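Local coordinates for protein fluvirucin B1 DH domain from module 1 (Actinomadura vulgaris, PDB 6OBV) that probably catalyses dehydration of a beta-hydroxyacyl intermediate carried on an acyl carrier protein during polyketide synthase assembly of fluvirucin B1, at residues 33-38 with 90-95; 37-42 with 63-68; 41-46 with 50-55; 83-88 with 115-120. All blocks are in the same frame, centred on the assembly; numbering follows the deposited sequence.

Contact 1: 33-38 with 90-95; sequences AAVDHP and GDEVGC
E92, at the C-terminal end of helix 79-92, faces the end of the short strand 33-34 and the start of the loop after it, where it meets A34 and V35. The helix ends in a Schellman motif, with G94 as the C-prime residue at positive phi, so the chain turns away just past the glutamate. The polar link runs through water. One molecule donates to the backbone O of A34 at 2.7 Å and also to OE2 of E92 at 2.7 Å, bridging an exposed strand end and a carboxylate with no direct hydrogen bond between them. The other carboxylate oxygen, OE1, forms a salt bridge with NH1 of R88, one turn earlier on the same helix. Held by separate partners, the two oxygens should rotate little. Direct contact is slight: the CG2 methyl of V35 skirts the carboxylate, 4.2 Å from OE2 of E92, and the valine also packs on R88 and on L54 of strand 52-58. E92 gets there by pointing CG opposite its backbone N (chi1 -155°) and then kinking at chi2 (67°), swinging the carboxylate across. G94 N to D91 O is a weak bond. G90 O takes two stronger ones from opposite faces of its plane, V93 N at 3.2 Å and C95 N at 2.7 Å.

Contact 2: 37-42 with 63-68; sequences HPMLGA and HPWLAD
P38 and H63 are the closest pair of backbones, their CA atoms 8.5 Å apart, where the loop leading into strand 40-45 passes the residue just ahead of the 3-10 turn 64-67. Side chains make the link, H63 through a hydrogen bond and W65, in the turn, through a Met-aromatic contact, within the double hot-dog fold expected of a polyketide synthase dehydratase. H63 donates from NE2 to the carbonyl O of P38 at 2.8 Å, and the N-H...O angle of 144° makes the bond somewhat bent. The oxygen lies near the plane of the imidazole, but NE2 approaches from well above the carbonyl plane of P38. Beside this bond, CG of M39 comes to 3.8 Å from NE2 of H63, obliquely to the ring. M39 then bends at its last torsion (chi3 -72°), carrying its methyl toward L85 of helix 79-92 while the sulfur meets the indole of W65 at its edge. That indole also makes an edge-to-face contact with H226 and a weak hydrogen bond between NE1 and the hydroxyl of Y223. H37 ties down the loop: its NE2 is hydrogen-bonded to OE2 of E84, and its ND1 accepts from the backbone N of M39 at 3.1 Å. The sulfur contact closes with SD of M39 4.1 Å from CZ2 of W65.

Contact 3: 41-46 with 50-55; sequences GAAVEL and GGMVLT
A42 to E45 pair with T55 to M52 in a beta hairpin whose strand segments 41-45 and 52-55 run antiparallel at 163°. Backbone bonds come first. A42-T55 and V44-V53 are hydrogen-bonded pairs, the first through T55 N to A42 O, the second through V44 N to V53 O at 2.8 Å and V53 N to V44 O at 3.0 Å. A43-L54 lies between them and E45-M52 beyond V44-V53, both non-hydrogen-bonded. Towards the turn, L46 N reaches G51 O at 2.7 Å. At the other end G41 and A42 both face T55 in a classic beta bulge, where T55 O receives a good bond from G41 N and a weak one from A42 N. Side chains divide between two faces. On one, CB of V44 packs 3.7 Å from CG1 of V53; A42 CB lies 3.5 Å from T55 OG1. On the other, the sulfur of M52 lies 4.1 Å from A43 CB, and its bent end brings CE to 3.7 Å from CG of E45. CB of L46 lies 3.4 Å from G51 O. The A42-V44-V53-T55 face turns to the second subunit, where OG1 of T55 bonds L30 O and Q32 NE2 and L46 packs on Q118. The face with A43, M52 and L54 packs against E92 and A89 of helix 79-92, with V93 and V35 beside them, while strands 33-34 and 115-121 flank the hairpin.

Contact 4: 83-88 with 115-120; sequences VELAVR and VQLQVA
L85, on the buried side of helix 79-92, lays its branched end over L117 and its base against V119, both on strand 115-121. This is consistent with the core packing of one hot-dog of the double hot-dog fold of polyketide synthase dehydratases, in which an antiparallel sheet wraps round a long helix. All three residues are buried and the interaction is apolar. The two leucine side chains meet at about a right angle: CD1 of L117 touches both methyls of L85, CD1 at 3.7 Å and CD2 at 4.1 Å. L85 holds its CG opposite the carbonyl carbon (chi1 -76°), which sends the methyl pair outward from the helix, both methyls on one side of CD1 of L117. L117 and V119 sit two residues apart on the strand and so present the same face to the helix. Q118 between them points the other way, and its NE2 bonds the carbonyl O of E45 of the second subunit. E84 of the same helix is hydrogen-bonded to the backbone N atoms of G224 and I225, as well as to H37 through OE2. V119 fits nearer the helix backbone. With CG1 opposite its own backbone N (chi1 -175°), it spreads its two branches over the start of L85, so that CG1 rests on the carbonyl and CG2 lies 4.1 Å from CB of L85.

Helix 79-92 serves two contacts at different depths: contact 4 uses its buried middle, held by apolar packing with no hydrogen bond between its segments, while contact 1 uses its partly exposed end, joined mostly by water. Contact 3 supplies the regular backbone bonding of the sheet, and strand 115-121 of contact 4 continues that sheet beside strand 52-58 through L54 O and V119 N. Contact 2 is buried but mixed, with ring, sulfur and carbonyl partners; it shares residues with contacts 1 and 3. M39 and L40 of contact 2 pack on L85, so contacts 2 and 4 adjoin in the interior. Contact 3 has its centre farthest from that of the chain and the most residues near the second subunit, which contacts 2 and 4 also touch.

Contact 1: 33-38 with 90-95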
loop_
_atom_site.group_PDB
_atom_site.type_symbol
_atom_site.label_atom_id
_atom_site.label_comp_id
_atom_site.label_asym_id
_atom_site.label_seq_id
_atom_site.Cartn_x
_atom_site.Cartn_y
_atom_site.Cartn_z
ATOM N N ALA A 33 -7.238 3.090 2.790
ATOM C CA ALA A 33 -8.298 2.782 3.739
ATOM C C ALA A 33 -7.676 2.435 5.085
ATOM O O ALA A 33 -6.614 1.813 5.145
ATOM C CB ALA A 33 -9.172 1.618 3.240
ATOM N N ALA A 34 -8.323 2.844 6.167
ATOM C CA ALA A 34 -7.772 2.491 7.464
ATOM C C ALA A 34 -8.194 1.073 7.826
ATOM O O ALA A 34 -9.260 0.603 7.422
ATOM C CB ALA A 34 -8.222 3.482 8.534
ATOM N N VAL A 35 -7.323 0.376 8.557
ATOM C CA VAL A 35 -7.618 -0.931 9.137
ATOM C C VAL A 35 -7.454 -0.800 10.640
ATOM O O VAL A 35 -6.394 -0.364 11.113
ATOM C CB VAL A 35 -6.689 -2.039 8.598
ATOM C CG1 VAL A 35 -7.021 -3.383 9.253
ATOM C CG2 VAL A 35 -6.755 -2.145 7.077
ATOM N N ASP A 36 -8.492 -1.178 11.389
ATOM C CA ASP A 36 -8.464 -1.120 12.853
ATOM C C ASP A 36 -8.032 -2.477 13.396
ATOM O O ASP A 36 -8.845 -3.368 13.640
ATOM C CB ASP A 36 -9.817 -0.705 13.416
ATOM C CG ASP A 36 -9.797 -0.594 14.938
ATOM O OD1 ASP A 36 -8.746 -0.194 15.489
ATOM O OD2 ASP A 36 -10.833 -0.884 15.582
ATOM N N HIS A 37 -6.729 -2.622 13.609
ATOM C CA HIS A 37 -6.125 -3.858 14.060
ATOM C C HIS A 37 -4.814 -3.484 14.730
ATOM O O HIS A 37 -4.191 -2.500 14.325
ATOM C CB HIS A 37 -5.891 -4.808 12.878
ATOM C CG HIS A 37 -5.447 -6.178 13.286
ATOM N ND1 HIS A 37 -4.124 -6.497 13.492
ATOM C CD2 HIS A 37 -6.151 -7.306 13.533
ATOM C CE1 HIS A 37 -4.031 -7.765 13.853
ATOM N NE2 HIS A 37 -5.246 -8.282 13.876
ATOM N N PRO A 38 -4.379 -4.215 15.770
ATOM C CA PRO A 38 -3.140 -3.818 16.473
ATOM C C PRO A 38 -1.869 -3.949 15.647
ATOM O O PRO A 38 -0.876 -3.284 15.961
ATOM C CB PRO A 38 -3.109 -4.760 17.691
ATOM C CG PRO A 38 -4.544 -5.131 17.929
ATOM C CD PRO A 38 -5.143 -5.223 16.535
ATOM N N GLY A 90 -7.977 -11.668 5.233
ATOM C CA GLY A 90 -9.160 -12.317 4.700
ATOM C C GLY A 90 -10.445 -11.554 4.967
ATOM O O GLY A 90 -11.300 -11.441 4.083
ATOM N N ASP A 91 -10.623 -11.052 6.200
ATOM C CA ASP A 91 -11.829 -10.282 6.505
ATOM C C ASP A 91 -11.949 -9.057 5.616
ATOM O O ASP A 91 -13.058 -8.634 5.274
ATOM C CB ASP A 91 -11.831 -9.803 7.952
ATOM C CG ASP A 91 -11.797 -10.920 8.923
ATOM O OD1 ASP A 91 -12.224 -12.030 8.551
ATOM O OD2 ASP A 91 -11.325 -10.682 10.054
ATOM N N GLU A 92 -10.818 -8.449 5.271
ATOM C CA GLU A 92 -10.857 -7.204 4.532
ATOM C C GLU A 92 -11.348 -7.423 3.112
ATOM O O GLU A 92 -11.865 -6.487 2.497
ATOM C CB GLU A 92 -9.459 -6.569 4.560
ATOM C CG GLU A 92 -9.435 -5.048 4.374
ATOM C CD GLU A 92 -10.065 -4.285 5.540
ATOM O OE1 GLU A 92 -10.214 -4.852 6.655
ATOM O OE2 GLU A 92 -10.398 -3.101 5.326
ATOM N N VAL A 93 -11.228 -8.642 2.586
ATOM C CA VAL A 93 -11.678 -8.956 1.234
ATOM C C VAL A 93 -12.867 -9.920 1.242
ATOM O O VAL A 93 -13.159 -10.535 0.224
ATOM C CB VAL A 93 -10.528 -9.508 0.369
ATOM C CG1 VAL A 93 -9.559 -8.396 -0.019
ATOM C CG2 VAL A 93 -9.805 -10.612 1.080
ATOM N N GLY A 94 -13.561 -10.057 2.372
ATOM C CA GLY A 94 -14.670 -10.993 2.458
ATOM C C GLY A 94 -14.302 -12.433 2.180
ATOM O O GLY A 94 -15.106 -13.169 1.605
ATOM N N CYS A 95 -13.090 -12.844 2.548
ATOM C CA CYS A 95 -12.609 -14.222 2.422
ATOM C C CYS A 95 -12.055 -14.678 3.763
ATOM O O CYS A 95 -10.840 -14.829 3.922
ATOM C CB CYS A 95 -11.526 -14.329 1.350
ATOM S SG CYS A 95 -12.130 -14.654 -0.258
HETATM O O HOH W 1 -10.856 -1.615 7.553
#

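Contact 2: 37-42 with 63-68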
loop_
_atom_site.group_PDB
_atom_site.type_symbol
_atom_site.label_atom_id
_atom_site.label_comp_id
_atom_site.label_asym_id
_atom_site.label_seq_id
_atom_site.Cartn_x
_atom_site.Cartn_y
_atom_site.Cartn_z
ATOM N N HIS A 37 -6.729 -2.622 13.609
ATOM C CA HIS A 37 -6.125 -3.858 14.060
ATOM C C HIS A 37 -4.814 -3.484 14.730
ATOM O O HIS A 37 -4.191 -2.500 14.325
ATOM C CB HIS A 37 -5.891 -4.808 12.878
ATOM C CG HIS A 37 -5.447 -6.178 13.286
ATOM N ND1 HIS A 37 -4.124 -6.497 13.492
ATOM C CD2 HIS A 37 -6.151 -7.306 13.533
ATOM C CE1 HIS A 37 -4.031 -7.765 13.853
ATOM N NE2 HIS A 37 -5.246 -8.282 13.876
ATOM N N PRO A 38 -4.379 -4.215 15.770
ATOM C CA PRO A 38 -3.140 -3.818 16.473
ATOM C C PRO A 38 -1.869 -3.949 15.647
ATOM O O PRO A 38 -0.876 -3.284 15.961
ATOM C CB PRO A 38 -3.109 -4.760 17.691
ATOM C CG PRO A 38 -4.544 -5.131 17.929
ATOM C CD PRO A 38 -5.143 -5.223 16.535
ATOM N N MET A 39 -1.843 -4.786 14.611
ATOM C CA MET A 39 -0.620 -4.986 13.855
ATOM C C MET A 39 -0.699 -4.463 12.435
ATOM O O MET A 39 0.351 -4.273 11.813
ATOM C CB MET A 39 -0.246 -6.479 13.805
ATOM C CG MET A 39 -0.161 -7.134 15.168
ATOM S SD MET A 39 0.629 -8.762 15.124
ATOM C CE MET A 39 -0.619 -9.750 14.351
ATOM N N LEU A 40 -1.906 -4.241 11.912
ATOM C CA LEU A 40 -2.113 -3.711 10.567
ATOM C C LEU A 40 -2.928 -2.433 10.643
ATOM O O LEU A 40 -3.949 -2.392 11.336
ATOM C CB LEU A 40 -2.848 -4.705 9.682
ATOM C CG LEU A 40 -2.166 -6.044 9.535
ATOM C CD1 LEU A 40 -3.206 -6.988 9.035
ATOM C CD2 LEU A 40 -0.963 -5.928 8.576
ATOM N N GLY A 41 -2.499 -1.410 9.906
ATOM C CA GLY A 41 -3.142 -0.119 9.949
ATOM C C GLY A 41 -3.648 0.416 8.620
ATOM O O GLY A 41 -4.293 1.473 8.608
ATOM N N ALA A 42 -3.386 -0.274 7.503
ATOM C CA ALA A 42 -3.764 0.279 6.204
ATOM C C ALA A 42 -4.094 -0.822 5.203
ATOM O O ALA A 42 -3.436 -1.864 5.176
ATOM C CB ALA A 42 -2.649 1.170 5.643
ATOM N N HIS A 63 4.311 -3.748 20.981
ATOM C CA HIS A 63 3.774 -5.097 21.163
ATOM C C HIS A 63 4.681 -5.833 22.143
ATOM O O HIS A 63 5.499 -6.671 21.743
ATOM C CB HIS A 63 3.699 -5.819 19.818
ATOM C CG HIS A 63 2.813 -5.142 18.816
ATOM N ND1 HIS A 63 3.185 -3.999 18.136
ATOM C CD2 HIS A 63 1.564 -5.444 18.387
ATOM C CE1 HIS A 63 2.205 -3.629 17.331
ATOM N NE2 HIS A 63 1.209 -4.492 17.463
ATOM N N PRO A 64 4.586 -5.523 23.438
ATOM C CA PRO A 64 5.555 -6.088 24.401
ATOM C C PRO A 64 5.495 -7.604 24.520
ATOM O O PRO A 64 6.464 -8.216 24.988
ATOM C CB PRO A 64 5.179 -5.407 25.725
ATOM C CG PRO A 64 3.748 -4.962 25.540
ATOM C CD PRO A 64 3.603 -4.633 24.084
ATOM N N TRP A 65 4.396 -8.233 24.114
ATOM C CA TRP A 65 4.323 -9.684 24.174
ATOM C C TRP A 65 5.304 -10.349 23.210
ATOM O O TRP A 65 5.669 -11.514 23.419
ATOM C CB TRP A 65 2.886 -10.140 23.890
ATOM C CG TRP A 65 2.310 -9.622 22.590
ATOM C CD1 TRP A 65 1.574 -8.487 22.420
ATOM C CD2 TRP A 65 2.403 -10.240 21.288
ATOM N NE1 TRP A 65 1.208 -8.353 21.094
ATOM C CE2 TRP A 65 1.694 -9.421 20.384
ATOM C CE3 TRP A 65 3.009 -11.406 20.806
ATOM C CZ2 TRP A 65 1.591 -9.720 19.017
ATOM C CZ3 TRP A 65 2.898 -11.712 19.441
ATOM C CH2 TRP A 65 2.202 -10.866 18.564
ATOM N N LEU A 66 5.750 -9.630 22.174
ATOM C CA LEU A 66 6.756 -10.166 21.254
ATOM C C LEU A 66 7.960 -10.719 21.995
ATOM O O LEU A 66 8.493 -11.774 21.633
ATOM C CB LEU A 66 7.225 -9.085 20.286
ATOM C CG LEU A 66 6.293 -8.681 19.154
ATOM C CD1 LEU A 66 6.860 -7.422 18.514
ATOM C CD2 LEU A 66 6.151 -9.807 18.140
ATOM N N ALA A 67 8.395 -10.025 23.047
ATOM C CA ALA A 67 9.620 -10.380 23.747
ATOM C C ALA A 67 9.540 -11.725 24.435
ATOM O O ALA A 67 10.567 -12.213 24.908
ATOM C CB ALA A 67 9.969 -9.315 24.789
ATOM N N ASP A 68 8.363 -12.334 24.493
ATOM C CA ASP A 68 8.115 -13.465 25.368
ATOM C C ASP A 68 7.884 -14.767 24.619
ATOM O O ASP A 68 7.391 -15.732 25.215
ATOM C CB ASP A 68 6.911 -13.161 26.251
ATOM C CG ASP A 68 7.249 -12.241 27.384
ATOM O OD1 ASP A 68 8.448 -11.983 27.594
ATOM O OD2 ASP A 68 6.313 -11.780 28.068
#

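Contact 3: 41-46 with 50-55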
loop_
_atom_site.group_PDB
_atom_site.type_symbol
_atom_site.label_atom_id
_atom_site.label_comp_id
_atom_site.label_asym_id
_atom_site.label_seq_id
_atom_site.Cartn_x
_atom_site.Cartn_y
_atom_site.Cartn_z
ATOM N N GLY A 41 -2.499 -1.410 9.906
ATOM C CA GLY A 41 -3.142 -0.119 9.949
ATOM C C GLY A 41 -3.648 0.416 8.620
ATOM O O GLY A 41 -4.293 1.473 8.608
ATOM N N ALA A 42 -3.386 -0.274 7.503
ATOM C CA ALA A 42 -3.764 0.279 6.204
ATOM C C ALA A 42 -4.094 -0.822 5.203
ATOM O O ALA A 42 -3.436 -1.864 5.176
ATOM C CB ALA A 42 -2.649 1.170 5.643
ATOM N N ALA A 43 -5.114 -0.586 4.374
ATOM C CA ALA A 43 -5.432 -1.474 3.255
ATOM C C ALA A 43 -5.268 -0.703 1.957
ATOM O O ALA A 43 -5.895 0.345 1.768
ATOM C CB ALA A 43 -6.853 -2.037 3.358
ATOM N N VAL A 44 -4.415 -1.194 1.076
ATOM C CA VAL A 44 -4.212 -0.567 -0.221
ATOM C C VAL A 44 -4.819 -1.505 -1.257
ATOM O O VAL A 44 -4.259 -2.560 -1.569
ATOM C CB VAL A 44 -2.733 -0.280 -0.502
ATOM C CG1 VAL A 44 -2.569 0.316 -1.891
ATOM C CG2 VAL A 44 -2.162 0.674 0.553
ATOM N N GLU A 45 -5.997 -1.152 -1.761
ATOM C CA GLU A 45 -6.527 -1.828 -2.935
ATOM C C GLU A 45 -5.606 -1.589 -4.121
ATOM O O GLU A 45 -5.153 -0.466 -4.353
ATOM C CB GLU A 45 -7.914 -1.303 -3.260
ATOM C CG GLU A 45 -9.027 -1.840 -2.387
ATOM C CD GLU A 45 -10.364 -1.832 -3.097
ATOM O OE1 GLU A 45 -10.382 -1.867 -4.349
ATOM O OE2 GLU A 45 -11.400 -1.795 -2.402
ATOM N N LEU A 46 -5.333 -2.643 -4.886
ATOM C CA LEU A 46 -4.479 -2.529 -6.064
ATOM C C LEU A 46 -5.319 -2.627 -7.325
ATOM O O LEU A 46 -5.456 -3.713 -7.906
ATOM C CB LEU A 46 -3.394 -3.603 -6.055
ATOM C CG LEU A 46 -2.467 -3.404 -4.873
ATOM C CD1 LEU A 46 -1.412 -4.499 -4.808
ATOM C CD2 LEU A 46 -1.844 -2.024 -4.996
ATOM N N GLY A 50 -5.119 -6.793 -9.982
ATOM C CA GLY A 50 -4.486 -7.249 -8.771
ATOM C C GLY A 50 -5.459 -7.168 -7.610
ATOM O O GLY A 50 -6.644 -6.867 -7.760
ATOM N N GLY A 51 -4.937 -7.434 -6.422
ATOM C CA GLY A 51 -5.791 -7.517 -5.260
ATOM C C GLY A 51 -5.583 -6.430 -4.230
ATOM O O GLY A 51 -5.909 -5.260 -4.456
ATOM N N MET A 52 -5.050 -6.812 -3.076
ATOM C CA MET A 52 -4.946 -5.917 -1.937
ATOM C C MET A 52 -3.649 -6.199 -1.210
ATOM O O MET A 52 -3.160 -7.333 -1.207
ATOM C CB MET A 52 -6.117 -6.117 -0.974
ATOM C CG MET A 52 -6.138 -5.192 0.206
ATOM S SD MET A 52 -7.708 -5.357 1.068
ATOM C CE MET A 52 -8.840 -4.785 -0.207
ATOM N N VAL A 53 -3.102 -5.165 -0.581
ATOM C CA VAL A 53 -1.985 -5.324 0.338
ATOM C C VAL A 53 -2.339 -4.549 1.597
ATOM O O VAL A 53 -2.850 -3.423 1.521
ATOM C CB VAL A 53 -0.649 -4.864 -0.280
ATOM C CG1 VAL A 53 -0.622 -3.339 -0.490
ATOM C CG2 VAL A 53 0.517 -5.313 0.572
ATOM N N LEU A 54 -2.179 -5.196 2.748
ATOM C CA LEU A 54 -2.345 -4.560 4.046
ATOM C C LEU A 54 -0.973 -4.413 4.671
ATOM O O LEU A 54 -0.138 -5.320 4.569
ATOM C CB LEU A 54 -3.243 -5.377 4.976
ATOM C CG LEU A 54 -4.721 -5.445 4.597
ATOM C CD1 LEU A 54 -4.941 -6.447 3.442
ATOM C CD2 LEU A 54 -5.542 -5.822 5.825
ATOM N N THR A 55 -0.746 -3.272 5.315
ATOM C CA THR A 55 0.568 -2.920 5.818
ATOM C C THR A 55 0.476 -2.602 7.301
ATOM O O THR A 55 -0.551 -2.119 7.780
ATOM C CB THR A 55 1.135 -1.707 5.096
ATOM O OG1 THR A 55 0.344 -0.555 5.459
ATOM C CG2 THR A 55 1.095 -1.930 3.593
#

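Contact 4: 83-88 with 115-120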
loop_
_atom_site.group_PDB
_atom_site.type_symbol
_atom_site.label_atom_id
_atom_site.label_comp_id
_atom_site.label_asym_id
_atom_site.label_seq_id
_atom_site.Cartn_x
_atom_site.Cartn_y
_atom_site.Cartn_z
ATOM N N VAL A 83 -1.087 -16.563 11.420
ATOM C CA VAL A 83 -2.493 -16.932 11.321
ATOM C C VAL A 83 -3.366 -15.703 11.541
ATOM O O VAL A 83 -4.334 -15.461 10.811
ATOM C CB VAL A 83 -2.830 -18.042 12.339
ATOM C CG1 VAL A 83 -4.319 -18.084 12.597
ATOM C CG2 VAL A 83 -2.322 -19.421 11.881
ATOM N N GLU A 84 -3.046 -14.911 12.565
ATOM C CA GLU A 84 -3.850 -13.723 12.842
ATOM C C GLU A 84 -3.747 -12.704 11.708
ATOM O O GLU A 84 -4.752 -12.090 11.319
ATOM C CB GLU A 84 -3.437 -13.075 14.165
ATOM C CG GLU A 84 -4.002 -11.641 14.351
ATOM C CD GLU A 84 -5.507 -11.622 14.683
ATOM O OE1 GLU A 84 -6.112 -12.723 14.762
ATOM O OE2 GLU A 84 -6.078 -10.511 14.874
ATOM N N LEU A 85 -2.550 -12.529 11.153
ATOM C CA LEU A 85 -2.368 -11.568 10.070
ATOM C C LEU A 85 -3.121 -11.998 8.823
ATOM O O LEU A 85 -3.816 -11.192 8.187
ATOM C CB LEU A 85 -0.879 -11.415 9.765
ATOM C CG LEU A 85 -0.144 -10.577 10.804
ATOM C CD1 LEU A 85 1.366 -10.577 10.605
ATOM C CD2 LEU A 85 -0.692 -9.135 10.802
ATOM N N ALA A 86 -2.986 -13.273 8.457
ATOM C CA ALA A 86 -3.642 -13.790 7.268
ATOM C C ALA A 86 -5.164 -13.730 7.406
ATOM O O ALA A 86 -5.871 -13.384 6.455
ATOM C CB ALA A 86 -3.168 -15.227 7.008
ATOM N N VAL A 87 -5.693 -14.056 8.585
ATOM C CA VAL A 87 -7.145 -14.040 8.746
ATOM C C VAL A 87 -7.681 -12.612 8.683
ATOM O O VAL A 87 -8.707 -12.350 8.041
ATOM C CB VAL A 87 -7.538 -14.756 10.047
ATOM C CG1 VAL A 87 -8.969 -14.376 10.424
ATOM C CG2 VAL A 87 -7.422 -16.273 9.855
ATOM N N ARG A 88 -6.991 -11.663 9.324
ATOM C CA ARG A 88 -7.437 -10.275 9.264
ATOM C C ARG A 88 -7.472 -9.763 7.827
ATOM O O ARG A 88 -8.390 -9.026 7.443
ATOM C CB ARG A 88 -6.537 -9.394 10.125
ATOM C CG ARG A 88 -7.047 -7.962 10.300
ATOM C CD ARG A 88 -8.514 -7.962 10.648
ATOM N NE ARG A 88 -9.049 -6.603 10.786
ATOM C CZ ARG A 88 -9.444 -5.839 9.772
ATOM N NH1 ARG A 88 -9.376 -6.286 8.525
ATOM N NH2 ARG A 88 -9.918 -4.621 10.002
ATOM N N VAL A 115 9.560 -3.750 12.941
ATOM C CA VAL A 115 9.405 -4.644 11.801
ATOM C C VAL A 115 8.258 -4.140 10.938
ATOM O O VAL A 115 7.147 -3.917 11.438
ATOM C CB VAL A 115 9.147 -6.085 12.262
ATOM C CG1 VAL A 115 8.983 -7.008 11.075
ATOM C CG2 VAL A 115 10.265 -6.557 13.202
ATOM N N GLN A 116 8.530 -3.960 9.645
ATOM C CA GLN A 116 7.484 -3.643 8.681
ATOM C C GLN A 116 6.791 -4.923 8.230
ATOM O O GLN A 116 7.455 -5.908 7.902
ATOM C CB GLN A 116 8.077 -2.925 7.469
ATOM C CG GLN A 116 8.549 -1.525 7.752
ATOM C CD GLN A 116 8.971 -0.816 6.482
ATOM O OE1 GLN A 116 9.442 -1.451 5.517
ATOM N NE2 GLN A 116 8.787 0.506 6.459
ATOM N N LEU A 117 5.456 -4.916 8.218
ATOM C CA LEU A 117 4.666 -6.082 7.824
ATOM C C LEU A 117 3.907 -5.776 6.545
ATOM O O LEU A 117 3.417 -4.660 6.374
ATOM C CB LEU A 117 3.656 -6.466 8.907
ATOM C CG LEU A 117 4.149 -6.898 10.283
ATOM C CD1 LEU A 117 2.930 -7.307 11.152
ATOM C CD2 LEU A 117 5.127 -8.048 10.143
ATOM N N GLN A 118 3.792 -6.763 5.654
ATOM C CA GLN A 118 2.919 -6.626 4.490
ATOM C C GLN A 118 2.201 -7.939 4.239
ATOM O O GLN A 118 2.844 -8.986 4.129
ATOM C CB GLN A 118 3.682 -6.226 3.222
ATOM C CG GLN A 118 3.637 -4.761 2.899
ATOM C CD GLN A 118 4.058 -4.467 1.469
ATOM O OE1 GLN A 118 3.691 -5.183 0.540
ATOM N NE2 GLN A 118 4.839 -3.415 1.292
ATOM N N VAL A 119 0.878 -7.869 4.124
ATOM C CA VAL A 119 0.028 -9.019 3.858
ATOM C C VAL A 119 -0.591 -8.806 2.485
ATOM O O VAL A 119 -1.398 -7.889 2.295
ATOM C CB VAL A 119 -1.059 -9.199 4.932
ATOM C CG1 VAL A 119 -1.827 -10.478 4.665
ATOM C CG2 VAL A 119 -0.455 -9.214 6.350
ATOM N N ALA A 120 -0.205 -9.627 1.517
ATOM C CA ALA A 120 -0.687 -9.483 0.154
ATOM C C ALA A 120 -1.760 -10.529 -0.124
ATOM O O ALA A 120 -1.601 -11.700 0.232
ATOM C CB ALA A 120 0.466 -9.619 -0.838
#